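Dihydropteroate synthase (Xanthomonas albilineans GPE PC73, PDB 6DAY) probably catalyses the condensation of para-aminobenzoate with a dihydropterin diphosphate to give 7,8-dihydropteroate, a magnesium-dependent step of folate biosynthesis. Local coordinates at residues Ala221-Lys226 / Val246-Leu251; Val142-Pro147 / Phe193-Ser198; Ala44-Gly49 / Glu88-Gln93. All coordinates share one frame; numbering follows the deposited sequence.

How the contacts relate
Contacts 1 and 2 adjoin, their centres about 14 Å apart, and both reach the same bound 4-aminobenzoic acid of chain R; Phe193 of contact 2 packs on Ala221 and Leu223 of contact 1. Both depend on loops that follow barrel strands. Contact 1 is buried and turns on one histidine-to-backbone bond, whereas contact 2, partly buried, joins a lysine-centred polar cluster to methionine-aromatic packing. Contact 3 lies farther out, its centre about 28 Å from that of contact 2 and across the middle of the chain. There two outer helices meet through aliphatic groups, with a buried inner part and an exposed rim of long polar side chains.

Contact 1. Residues Ala221-Lys226 / Val246-Leu251. With PAB (4-aminobenzoic acid), chain R; PAB (4-aminobenzoic acid), chain N.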
loop_
_atom_site.group_PDB
_atom_site.type_symbol
_atom_site.label_atom_id
_atom_site.label_comp_id
_atom_site.label_asym_id
_atom_site.label_seq_id
_atom_site.Cartn_x
_atom_site.Cartn_y
_atom_site.Cartn_z
ATOM N N ALA D 221 20.714 1.684 -12.640
ATOM C CA ALA D 221 19.925 2.890 -12.455
ATOM C C ALA D 221 18.748 2.580 -11.536
ATOM O O ALA D 221 18.074 1.566 -11.716
ATOM C CB ALA D 221 19.387 3.416 -13.783
ATOM N N GLY D 222 18.514 3.452 -10.573
ATOM C CA GLY D 222 17.413 3.252 -9.643
ATOM C C GLY D 222 16.667 4.540 -9.424
ATOM O O GLY D 222 17.109 5.384 -8.654
ATOM N N LEU D 223 15.533 4.728 -10.128
ATOM C CA LEU D 223 14.716 5.923 -9.947
ATOM C C LEU D 223 13.347 5.578 -9.396
ATOM O O LEU D 223 12.434 6.406 -9.452
ATOM C CB LEU D 223 14.543 6.673 -11.272
ATOM C CG LEU D 223 15.833 7.154 -11.911
ATOM C CD1 LEU D 223 16.160 6.317 -13.147
ATOM C CD2 LEU D 223 15.696 8.601 -12.263
ATOM N N SER D 224 13.196 4.384 -8.844
ATOM C CA SER D 224 11.859 3.853 -8.557
ATOM C C SER D 224 11.119 4.641 -7.488
ATOM O O SER D 224 11.521 4.672 -6.309
ATOM C CB SER D 224 11.975 2.377 -8.184
ATOM O OG SER D 224 10.687 1.792 -8.001
ATOM N N ARG D 225 9.984 5.218 -7.880
ATOM C CA ARG D 225 9.082 5.949 -6.999
ATOM C C ARG D 225 9.769 7.092 -6.284
ATOM O O ARG D 225 9.301 7.548 -5.248
ATOM C CB ARG D 225 8.403 5.025 -5.992
ATOM C CG ARG D 225 7.749 3.804 -6.621
ATOM C CD ARG D 225 6.971 3.045 -5.520
ATOM N NE ARG D 225 6.214 1.940 -6.088
ATOM C CZ ARG D 225 5.352 1.195 -5.409
ATOM N NH1 ARG D 225 5.143 1.412 -4.113
ATOM N NH2 ARG D 225 4.702 0.231 -6.031
ATOM N N LYS D 226 10.869 7.595 -6.828
ATOM C CA LYS D 226 11.571 8.645 -6.117
ATOM C C LYS D 226 10.864 9.997 -6.239
ATOM O O LYS D 226 10.004 10.238 -7.116
ATOM C CB LYS D 226 12.985 8.742 -6.647
ATOM C CG LYS D 226 13.758 7.465 -6.361
ATOM C CD LYS D 226 15.200 7.765 -6.112
ATOM C CE LYS D 226 15.983 6.489 -5.778
ATOM N NZ LYS D 226 15.571 5.878 -4.500
ATOM N N VAL D 246 8.482 3.490 -14.383
ATOM C CA VAL D 246 8.743 2.525 -15.451
ATOM C C VAL D 246 9.290 3.237 -16.683
ATOM O O VAL D 246 10.230 2.751 -17.319
ATOM C CB VAL D 246 7.462 1.734 -15.778
ATOM C CG1 VAL D 246 7.645 0.849 -17.033
ATOM C CG2 VAL D 246 7.026 0.870 -14.577
ATOM N N ALA D 247 8.748 4.419 -17.005
ATOM C CA ALA D 247 9.255 5.175 -18.154
ATOM C C ALA D 247 10.716 5.575 -17.921
ATOM O O ALA D 247 11.563 5.387 -18.805
ATOM C CB ALA D 247 8.387 6.417 -18.422
ATOM N N ALA D 248 11.025 6.073 -16.714
ATOM C CA ALA D 248 12.412 6.442 -16.377
ATOM C C ALA D 248 13.348 5.254 -16.514
ATOM O O ALA D 248 14.453 5.384 -17.064
ATOM C CB ALA D 248 12.505 7.009 -14.946
ATOM N N HIS D 249 12.910 4.073 -16.070
ATOM C CA HIS D 249 13.786 2.901 -16.193
ATOM C C HIS D 249 13.932 2.410 -17.627
ATOM O O HIS D 249 14.995 1.916 -18.001
ATOM C CB HIS D 249 13.300 1.792 -15.277
ATOM C CG HIS D 249 13.543 2.146 -13.843
ATOM N ND1 HIS D 249 12.538 2.221 -12.903
ATOM C CD2 HIS D 249 14.683 2.523 -13.205
ATOM C CE1 HIS D 249 13.042 2.613 -11.744
ATOM N NE2 HIS D 249 14.347 2.785 -11.892
ATOM N N LEU D 250 12.890 2.507 -18.436
ATOM C CA LEU D 250 13.068 2.190 -19.842
ATOM C C LEU D 250 14.029 3.163 -20.495
ATOM O O LEU D 250 14.845 2.761 -21.317
ATOM C CB LEU D 250 11.693 2.236 -20.523
ATOM C CG LEU D 250 11.702 2.029 -22.016
ATOM C CD1 LEU D 250 12.305 0.692 -22.401
ATOM C CD2 LEU D 250 10.265 2.119 -22.568
ATOM N N LEU D 251 13.909 4.453 -20.192
ATOM C CA LEU D 251 14.840 5.435 -20.761
ATOM C C LEU D 251 16.268 5.136 -20.315
ATOM O O LEU D 251 17.221 5.294 -21.099
ATOM C CB LEU D 251 14.467 6.853 -20.309
ATOM C CG LEU D 251 13.110 7.330 -20.861
ATOM C CD1 LEU D 251 12.752 8.684 -20.208
ATOM C CD2 LEU D 251 13.091 7.372 -22.422
HETATM C "C1'" PAB R . 14.168 9.926 -3.128
HETATM O "O1'" PAB R . 12.916 9.821 -3.138
HETATM O "O2'" PAB R . 14.711 10.922 -3.646
HETATM C C1 PAB R . 15.022 8.843 -2.493
HETATM C C2 PAB R . 14.385 7.706 -2.031
HETATM C C3 PAB R . 15.113 6.692 -1.446
HETATM C C4 PAB R . 16.486 6.818 -1.313
HETATM C C5 PAB R . 17.130 7.965 -1.774
HETATM C C6 PAB R . 16.404 8.982 -2.369
HETATM N N4 PAB R . 17.225 5.734 -0.678
HETATM C "C1'" PAB N . 3.141 1.495 -16.561
HETATM O "O1'" PAB N . 3.025 2.383 -17.451
HETATM O "O2'" PAB N . 4.122 0.703 -16.540
HETATM C C1 PAB N . 2.082 1.429 -15.471
HETATM C C2 PAB N . 0.918 2.158 -15.618
HETATM C C3 PAB N . -0.043 2.126 -14.624
HETATM C C4 PAB N . 0.174 1.364 -13.500
HETATM C C5 PAB N . 1.344 0.640 -13.350
HETATM C C6 PAB N . 2.305 0.669 -14.341
HETATM N N4 PAB N . -0.831 1.321 -12.455
#
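The backbone N-H of Leu223 points at NE2 of His249, with N to NE2 at 2.9 Å and an N-H...NE2 angle of 168°. This nearly straight bond ties the loop after strand 220-221 of the TIM barrel to helix 242-254, the outer helix leading on to strand 259-262. The donor stands 25° out of the imidazole plane; Ser224 N also lies along the ring edge, 3.4 Å from His249 CE1. CB of Ser224 packs on that same carbon at 3.7 Å, so CE1 and NE2 together follow the loop backbone. The chi1 of His249, -71°, sets CG beside its own backbone N and carries the ring off the helix to this position. Leu223 runs past the histidine in the opposite sense, and its CD1 touches both Ala248 CB and His249 CD2, 4.1 Å from each.

From Leu223 to Lys226 the loop makes a type II turn, with a bond from Lys226 N to Leu223 O, and Lys226 is the N-cap of helix 227-233. Ser224 OG is bonded to His263 ND1, while Arg225 forms a salt bridge with Asp264. Helix 242-254 also meets the second subunit, Ala248 packing on Val274 of that chain. Beyond the turn, Lys226 runs alongside the 4-aminobenzoic acid of chain R, consistent with a place in the substrate pocket: its CD lies 3.8 Å from C1 and its NZ 3.2 Å from C3 of the ligand ring.

Contact 2. Residues Val142-Pro147 / Phe193-Ser198; sequences VLMHMP and FGFGKS. With PAB (4-aminobenzoic acid), chain R.
Phe195 stands between the 4-aminobenzoic acid of chain R and Met144. On one face, toward the rim, the ligand offers C5, 3.4 Å from Phe195 CE1, and its amino N4 lies 3.1 Å from Phe195 CZ; the two ring planes are steeply inclined, so this is not a parallel stack. Met144 occupies the opposite face. Its methyl CE sits 3.4 Å from the Phe195 centroid and only 13° off the ring normal, a CH-pi contact, with SD 4.0 Å from the same centroid in a Met-aromatic contact. The bend at chi3 of Met144 (75°) folds that methyl over the ring centre. Met146 adds its CB against Phe195 CB, and its sulfur approaches the ring obliquely.

Next to this ring, Lys197 NZ links the two segments. It lies 2.8 Å from His145 ND1, 3° out of the imidazole plane, and 2.9 Å from Phe195 O; a weak bond of 3.2 Å joins it to His145 O, and Gly192 O is a further acceptor. NZ thus binds both segments at once, probably fixing the peptide from which the phenylalanine projects. Pro147 CD touches Phe195 O as well, and the proline ring lies against the bare CA of Gly196.

In this TIM barrel, strand 141-144 pairs beside strand 187-190; the loop after strand 187-190 meets the aminobenzoate through Phe195, and the end of strand 141-144 with the residues after it lies behind that ring. Helix 162-179 backs them, Val166 touching both His145 and Lys197, while helix 199-207 supports Lys197 through Asn202 and Leu205.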
loop_
_atom_site.group_PDB
_atom_site.type_symbol
_atom_site.label_atom_id
_atom_site.label_comp_id
_atom_site.label_asym_id
_atom_site.label_seq_id
_atom_site.Cartn_x
_atom_site.Cartn_y
_atom_site.Cartn_z
ATOM N N VAL D 142 28.156 -2.980 -6.152
ATOM C CA VAL D 142 27.694 -1.758 -6.800
ATOM C C VAL D 142 28.245 -0.563 -6.031
ATOM O O VAL D 142 27.976 -0.403 -4.838
ATOM C CB VAL D 142 26.160 -1.666 -6.847
ATOM C CG1 VAL D 142 25.779 -0.415 -7.624
ATOM C CG2 VAL D 142 25.536 -2.933 -7.421
ATOM N N LEU D 143 28.973 0.303 -6.718
ATOM C CA LEU D 143 29.505 1.542 -6.161
ATOM C C LEU D 143 28.564 2.685 -6.546
ATOM O O LEU D 143 28.444 3.006 -7.732
ATOM C CB LEU D 143 30.889 1.796 -6.734
ATOM C CG LEU D 143 31.900 0.650 -6.602
ATOM C CD1 LEU D 143 33.188 1.007 -7.308
ATOM C CD2 LEU D 143 32.158 0.361 -5.091
ATOM N N MET D 144 27.918 3.303 -5.564
ATOM C CA MET D 144 26.947 4.371 -5.806
ATOM C C MET D 144 27.566 5.731 -5.505
ATOM O O MET D 144 28.451 5.844 -4.657
ATOM C CB MET D 144 25.725 4.176 -4.917
ATOM C CG MET D 144 24.487 4.898 -5.484
ATOM S SD MET D 144 23.086 5.053 -4.354
ATOM C CE MET D 144 23.674 6.362 -3.265
ATOM N N HIS D 145 27.064 6.778 -6.155
ATOM C CA HIS D 145 27.485 8.130 -5.805
ATOM C C HIS D 145 26.519 8.757 -4.809
ATOM O O HIS D 145 25.304 8.784 -5.029
ATOM C CB HIS D 145 27.587 9.071 -7.003
ATOM C CG HIS D 145 27.748 10.510 -6.599
ATOM N ND1 HIS D 145 26.681 11.338 -6.311
ATOM C CD2 HIS D 145 28.867 11.254 -6.379
ATOM C CE1 HIS D 145 27.128 12.531 -5.963
ATOM N NE2 HIS D 145 28.451 12.510 -5.998
ATOM N N MET D 146 27.076 9.245 -3.686
ATOM C CA MET D 146 26.243 10.109 -2.878
ATOM C C MET D 146 27.155 11.130 -2.216
ATOM O O MET D 146 28.315 10.811 -1.924
ATOM C CB MET D 146 25.398 9.357 -1.847
ATOM C CG MET D 146 26.128 8.837 -0.679
ATOM S SD MET D 146 24.935 7.975 0.362
ATOM C CE MET D 146 24.208 9.356 1.230
ATOM N N PRO D 147 26.713 12.362 -2.062
ATOM C CA PRO D 147 27.556 13.343 -1.367
ATOM C C PRO D 147 27.518 13.180 0.149
ATOM O O PRO D 147 28.480 13.540 0.838
ATOM C CB PRO D 147 26.962 14.683 -1.813
ATOM C CG PRO D 147 25.524 14.384 -2.059
ATOM C CD PRO D 147 25.432 12.941 -2.507
ATOM N N PHE D 193 20.674 8.152 -8.336
ATOM C CA PHE D 193 19.557 9.059 -8.484
ATOM C C PHE D 193 18.864 9.281 -7.141
ATOM O O PHE D 193 18.673 8.342 -6.365
ATOM C CB PHE D 193 18.592 8.463 -9.495
ATOM C CG PHE D 193 19.131 8.413 -10.892
ATOM C CD1 PHE D 193 19.312 9.584 -11.616
ATOM C CD2 PHE D 193 19.412 7.204 -11.509
ATOM C CE1 PHE D 193 19.761 9.564 -12.926
ATOM C CE2 PHE D 193 19.877 7.170 -12.826
ATOM C CZ PHE D 193 20.056 8.377 -13.537
ATOM N N GLY D 194 18.515 10.550 -6.865
ATOM C CA GLY D 194 17.830 10.934 -5.650
ATOM C C GLY D 194 18.711 11.212 -4.439
ATOM O O GLY D 194 18.208 11.780 -3.459
ATOM N N PHE D 195 19.996 10.820 -4.449
ATOM C CA PHE D 195 20.848 10.956 -3.257
ATOM C C PHE D 195 21.597 12.279 -3.330
ATOM O O PHE D 195 22.664 12.369 -3.942
ATOM C CB PHE D 195 21.833 9.795 -3.124
ATOM C CG PHE D 195 21.200 8.512 -2.660
ATOM C CD1 PHE D 195 20.460 7.727 -3.535
ATOM C CD2 PHE D 195 21.350 8.085 -1.351
ATOM C CE1 PHE D 195 19.897 6.527 -3.120
ATOM C CE2 PHE D 195 20.781 6.900 -0.928
ATOM C CZ PHE D 195 20.059 6.119 -1.813
ATOM N N GLY D 196 21.056 13.308 -2.693
ATOM C CA GLY D 196 21.753 14.565 -2.771
ATOM C C GLY D 196 21.648 15.245 -4.118
ATOM O O GLY D 196 22.568 15.977 -4.490
ATOM N N LYS D 197 20.587 14.967 -4.896
ATOM C CA LYS D 197 20.388 15.582 -6.210
ATOM C C LYS D 197 18.981 16.138 -6.367
ATOM O O LYS D 197 17.987 15.482 -6.047
ATOM C CB LYS D 197 20.643 14.568 -7.307
ATOM C CG LYS D 197 22.105 14.112 -7.351
ATOM C CD LYS D 197 22.204 12.626 -7.615
ATOM C CE LYS D 197 23.661 12.189 -7.591
ATOM N NZ LYS D 197 23.839 11.317 -6.420
ATOM N N SER D 198 18.907 17.331 -6.948
ATOM C CA SER D 198 17.629 17.938 -7.257
ATOM C C SER D 198 16.999 17.222 -8.450
ATOM O O SER D 198 17.639 16.438 -9.148
ATOM C CB SER D 198 17.815 19.411 -7.590
ATOM O OG SER D 198 18.399 19.510 -8.884
HETATM C "C1'" PAB R . 14.168 9.926 -3.128
HETATM O "O1'" PAB R . 12.916 9.821 -3.138
HETATM O "O2'" PAB R . 14.711 10.922 -3.646
HETATM C C1 PAB R . 15.022 8.843 -2.493
HETATM C C2 PAB R . 14.385 7.706 -2.031
HETATM C C3 PAB R . 15.113 6.692 -1.446
HETATM C C4 PAB R . 16.486 6.818 -1.313
HETATM C C5 PAB R . 17.130 7.965 -1.774
HETATM C C6 PAB R . 16.404 8.982 -2.369
HETATM N N4 PAB R . 17.225 5.734 -0.678
#

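Contact 3. Residues Ala44-Gly49 / Glu88-Gln93; sequences AAVAHG and ERLVAQ. With PAB (4-aminobenzoic acid), chain T.
Val46 and Leu90 form the centre of this helix pair, and Arg89 extends it toward solvent. The segments of helices 41-54 and 76-93 run in nearly the same direction, 30° apart, with their axes 9.9 Å from each other at closest approach. CA of Val46 and CA of Leu90, 6.4 Å apart, are the nearest backbone pair, which places the valine at the heart of the crossing.

The two methyl groups of Val46 serve different partners. CG1, anti to the backbone N (chi1 169°), faces Leu90 CD2 at 4.1 Å; CG2 points instead to the arginine, 3.8 Å from Arg89 CB. Arg89 CD lies nearly as close to that methyl, at 3.9 Å, so it is the aliphatic part of this chain that crosses the valine, at about a right angle. The guanidinium continues beyond and returns to its own helix, NH1 bonding to Pro85 O.

Leu90 slides past Val46 in the opposite sense. Its CD2 reaches 3.7 Å from Val46 O and 4.3 Å from Gly49 C, thus resting on helix backbone as well as on a side chain. Gly49 has no side chain, and Leu90 CD1 takes the place one would occupy. Gln93 closes the outer edge loosely over Val46 CG1.

Joined here are two successive outer helices of the TIM barrel, linked through strand 59-63. Leu50 of helix 41-54 continues the same interface against Leu90 and Gln93, and Val86 of helix 76-93 does so against Ala45 and Val46. Inward, Leu90 also rests on Leu98 of strand 98-101, which joins helix 76-93 to the barrel wall.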
loop_
_atom_site.group_PDB
_atom_site.type_symbol
_atom_site.label_atom_id
_atom_site.label_comp_id
_atom_site.label_asym_id
_atom_site.label_seq_id
_atom_site.Cartn_x
_atom_site.Cartn_y
_atom_site.Cartn_z
ATOM N N ALA D 44 7.124 -10.827 6.209
ATOM C CA ALA D 44 6.529 -9.949 5.200
ATOM C C ALA D 44 7.541 -9.641 4.091
ATOM O O ALA D 44 7.170 -9.591 2.907
ATOM C CB ALA D 44 6.007 -8.661 5.870
ATOM N N ALA D 45 8.822 -9.454 4.450
ATOM C CA ALA D 45 9.851 -9.160 3.452
ATOM C C ALA D 45 10.109 -10.378 2.584
ATOM O O ALA D 45 10.278 -10.255 1.359
ATOM C CB ALA D 45 11.157 -8.702 4.119
ATOM N N VAL D 46 10.107 -11.561 3.192
ATOM C CA VAL D 46 10.329 -12.792 2.439
ATOM C C VAL D 46 9.187 -12.996 1.450
ATOM O O VAL D 46 9.413 -13.320 0.274
ATOM C CB VAL D 46 10.462 -13.990 3.389
ATOM C CG1 VAL D 46 10.423 -15.296 2.588
ATOM C CG2 VAL D 46 11.820 -13.875 4.157
ATOM N N ALA D 47 7.939 -12.825 1.924
ATOM C CA ALA D 47 6.791 -12.966 1.018
ATOM C C ALA D 47 6.876 -11.966 -0.131
ATOM O O ALA D 47 6.524 -12.289 -1.272
ATOM C CB ALA D 47 5.450 -12.798 1.771
ATOM N N HIS D 48 7.294 -10.745 0.151
ATOM C CA HIS D 48 7.439 -9.755 -0.918
ATOM C C HIS D 48 8.520 -10.154 -1.923
ATOM O O HIS D 48 8.308 -10.070 -3.145
ATOM C CB HIS D 48 7.746 -8.393 -0.303
ATOM C CG HIS D 48 7.743 -7.286 -1.301
ATOM N ND1 HIS D 48 6.617 -6.949 -2.020
ATOM C CD2 HIS D 48 8.712 -6.428 -1.689
ATOM C CE1 HIS D 48 6.898 -5.942 -2.825
ATOM N NE2 HIS D 48 8.164 -5.619 -2.660
ATOM N N GLY D 49 9.690 -10.583 -1.439
ATOM C CA GLY D 49 10.732 -11.057 -2.344
ATOM C C GLY D 49 10.264 -12.219 -3.215
ATOM O O GLY D 49 10.565 -12.288 -4.420
ATOM N N GLU D 88 18.557 -15.711 4.567
ATOM C CA GLU D 88 18.571 -17.161 4.779
ATOM C C GLU D 88 17.330 -17.824 4.177
ATOM O O GLU D 88 17.416 -18.908 3.592
ATOM C CB GLU D 88 18.661 -17.482 6.274
ATOM C CG GLU D 88 20.019 -17.185 6.880
ATOM C CD GLU D 88 20.063 -17.430 8.385
ATOM O OE1 GLU D 88 21.174 -17.611 8.922
ATOM O OE2 GLU D 88 18.991 -17.415 9.029
ATOM N N ARG D 89 16.168 -17.193 4.321
ATOM C CA ARG D 89 14.937 -17.778 3.787
ATOM C C ARG D 89 14.866 -17.630 2.266
ATOM O O ARG D 89 14.421 -18.550 1.571
ATOM C CB ARG D 89 13.717 -17.129 4.467
ATOM C CG ARG D 89 13.585 -17.555 5.929
ATOM C CD ARG D 89 12.726 -16.589 6.804
ATOM N NE ARG D 89 12.431 -17.167 8.133
ATOM C CZ ARG D 89 13.320 -17.252 9.120
ATOM N NH1 ARG D 89 14.562 -16.822 8.927
ATOM N NH2 ARG D 89 12.982 -17.785 10.290
ATOM N N LEU D 90 15.301 -16.492 1.725
ATOM C CA LEU D 90 15.175 -16.311 0.272
ATOM C C LEU D 90 16.184 -17.146 -0.497
ATOM O O LEU D 90 15.913 -17.553 -1.632
ATOM C CB LEU D 90 15.315 -14.838 -0.113
ATOM C CG LEU D 90 14.050 -14.038 0.200
ATOM C CD1 LEU D 90 14.310 -12.567 -0.034
ATOM C CD2 LEU D 90 12.805 -14.500 -0.628
ATOM N N VAL D 91 17.371 -17.386 0.076
ATOM C CA VAL D 91 18.331 -18.215 -0.634
ATOM C C VAL D 91 17.805 -19.631 -0.756
ATOM O O VAL D 91 18.039 -20.309 -1.765
ATOM C CB VAL D 91 19.707 -18.128 0.071
ATOM C CG1 VAL D 91 19.692 -18.910 1.355
ATOM C CG2 VAL D 91 20.807 -18.632 -0.864
ATOM N N ALA D 92 17.025 -20.079 0.225
ATOM C CA ALA D 92 16.435 -21.408 0.207
ATOM C C ALA D 92 15.173 -21.489 -0.655
ATOM O O ALA D 92 14.734 -22.595 -0.997
ATOM C CB ALA D 92 16.085 -21.833 1.632
ATOM N N GLN D 93 14.518 -20.364 -0.917
ATOM C CA GLN D 93 13.214 -20.374 -1.580
ATOM C C GLN D 93 13.233 -19.735 -2.961
ATOM O O GLN D 93 12.175 -19.646 -3.605
ATOM C CB GLN D 93 12.158 -19.698 -0.699
ATOM C CG GLN D 93 11.943 -20.511 0.610
ATOM C CD GLN D 93 11.088 -19.802 1.630
ATOM O OE1 GLN D 93 11.555 -19.505 2.733
ATOM N NE2 GLN D 93 9.823 -19.574 1.301
HETATM C "C1'" PAB T . 3.624 -9.462 -1.483
HETATM O "O1'" PAB T . 3.738 -9.186 -2.738
HETATM O "O2'" PAB T . 4.066 -8.638 -0.637
HETATM C C1 PAB T . 2.963 -10.752 -0.926
HETATM C C2 PAB T . 2.811 -11.912 -1.681
HETATM C C3 PAB T . 2.220 -13.042 -1.124
HETATM C C4 PAB T . 1.770 -13.046 0.195
HETATM C C5 PAB T . 1.918 -11.900 0.957
HETATM C C6 PAB T . 2.514 -10.772 0.395
HETATM N N4 PAB T . 1.153 -14.235 0.772
#